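Local coordinates for Amuc_1102 (Akkermansia muciniphila, PDB 7DSZ), which adopts an immunoglobulin-like fold related to archaeal type IV pilus proteins and may therefore take part in a pilus-like assembly, at the interface of chains A and B. Sequence-based numbering; all coordinates share one arbitrary frame. Chains: chain A/B, Amuc_1102.

The interface of chains A and B. Residues chain A 12, 70-72, 102; chain B 119, 122, 175.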
# COMPACT_ATOMS: atom_id res chain seq x y z
N THR A 12 -5.31 -21.08 13.76
CA THR A 12 -5.17 -20.87 15.19
C THR A 12 -6.40 -21.32 15.96
O THR A 12 -6.45 -21.18 17.19
CB THR A 12 -4.89 -19.39 15.48
OG1 THR A 12 -6.06 -18.61 15.20
CG2 THR A 12 -3.75 -18.88 14.62
N TYR A 70 -14.83 -15.43 15.81
CA TYR A 70 -14.25 -15.13 14.51
C TYR A 70 -13.54 -16.37 13.98
O TYR A 70 -13.15 -17.26 14.74
CB TYR A 70 -13.21 -14.00 14.59
CG TYR A 70 -13.71 -12.63 14.94
CD1 TYR A 70 -14.01 -12.27 16.26
CD2 TYR A 70 -13.85 -11.65 13.95
CE1 TYR A 70 -14.45 -11.00 16.58
CE2 TYR A 70 -14.29 -10.38 14.26
CZ TYR A 70 -14.58 -10.06 15.58
OH TYR A 70 -15.02 -8.79 15.87
N ILE A 71 -13.34 -16.38 12.66
CA ILE A 71 -12.44 -17.33 12.02
C ILE A 71 -11.24 -16.55 11.48
O ILE A 71 -11.29 -15.32 11.30
CB ILE A 71 -13.13 -18.14 10.91
CG1 ILE A 71 -13.63 -17.22 9.80
CG2 ILE A 71 -14.31 -18.93 11.48
CD1 ILE A 71 -14.09 -17.99 8.58
N ASP A 72 -10.14 -17.27 11.24
CA ASP A 72 -8.87 -16.63 10.88
C ASP A 72 -8.99 -15.80 9.61
O ASP A 72 -8.52 -14.65 9.57
CB ASP A 72 -7.79 -17.68 10.67
CG ASP A 72 -7.26 -18.26 11.96
OD1 ASP A 72 -7.25 -17.53 12.97
OD2 ASP A 72 -6.86 -19.43 11.94
N ASN A 102 -9.86 -12.15 10.33
CA ASN A 102 -10.76 -11.91 11.46
C ASN A 102 -12.19 -11.73 10.95
O ASN A 102 -12.81 -10.68 11.12
CB ASN A 102 -10.35 -10.69 12.28
CG ASN A 102 -8.95 -10.81 12.85
OD1 ASN A 102 -8.49 -11.91 13.19
ND2 ASN A 102 -8.27 -9.67 12.97
N SER B 119 -8.86 -7.42 15.34
CA SER B 119 -7.89 -8.24 16.06
C SER B 119 -8.07 -8.08 17.56
O SER B 119 -8.10 -9.08 18.30
CB SER B 119 -6.46 -7.87 15.65
OG SER B 119 -6.10 -8.46 14.41
N ARG B 122 -11.38 -9.73 18.67
CA ARG B 122 -11.28 -11.18 18.66
C ARG B 122 -10.45 -11.68 19.84
O ARG B 122 -10.82 -12.65 20.51
CB ARG B 122 -10.67 -11.66 17.34
CG ARG B 122 -10.59 -13.16 17.21
CD ARG B 122 -10.05 -13.59 15.86
NE ARG B 122 -10.07 -15.04 15.75
CZ ARG B 122 -9.33 -15.74 14.90
NH1 ARG B 122 -8.50 -15.12 14.06
NH2 ARG B 122 -9.42 -17.06 14.90
N TYR B 175 -4.05 -12.40 13.03
CA TYR B 175 -3.99 -11.23 13.89
C TYR B 175 -2.83 -10.34 13.44
O TYR B 175 -1.89 -10.09 14.20
CB TYR B 175 -3.82 -11.61 15.36
CG TYR B 175 -4.85 -12.57 15.92
CD1 TYR B 175 -4.71 -13.94 15.74
CD2 TYR B 175 -5.94 -12.10 16.63
CE1 TYR B 175 -5.63 -14.82 16.25
CE2 TYR B 175 -6.87 -12.98 17.16
CZ TYR B 175 -6.70 -14.34 16.96
OH TYR B 175 -7.61 -15.23 17.47
O HOH W 1 -6.67 -13.35 11.61
O HOH W 2 -7.35 -17.75 17.36
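Part of an interface between two copies of Amuc_1102, not an exact two-fold, this polar patch centred on one arginine helps hold chains A and B together in the deposited assembly; whether the same pairing occurs in the bacterium the structure alone does not show. B:Arg122 leaves helix 117-124 with CG anti to the backbone N (chi1 -177°) and its chain extended as far as NE, a reach that suits arginine to crossing the interface. Its terminal nitrogens NH1 and NH2 each hydrogen-bond carboxylate OD1 of A:Asp72 at 2.9 Å, NH1 also forming a salt bridge. The carboxylate and guanidinium planes stand 60° apart; OD1 offers its anti lone pair to NH1, while NH2 meets it from above the carboxylate plane. A carboxylate suits this place because its syn lone pairs, on OD2 and OD1, still serve the backbone N and hydroxyl OG1 of A:Thr12, whose small hydroxyl also reaches water 2 and thence B:Tyr175 OH. From its own chain, that tyrosine hydroxyl lies above the guanidinium plane, toward the rim. The arginine's methylenes run alongside A:Tyr70, whose CB packs 3.4 Å from CD. Substituting alanine for B:Arg122 would probably leave A:Asp72 without its cross-chain positive mate and open a gap beside A:Tyr70. An amide suits A:Asn102: OD1 meets water 1, shared with B:Tyr175 N, while ND2 donates in the amide plane to B:Ser119 OG, 2.9 Å away.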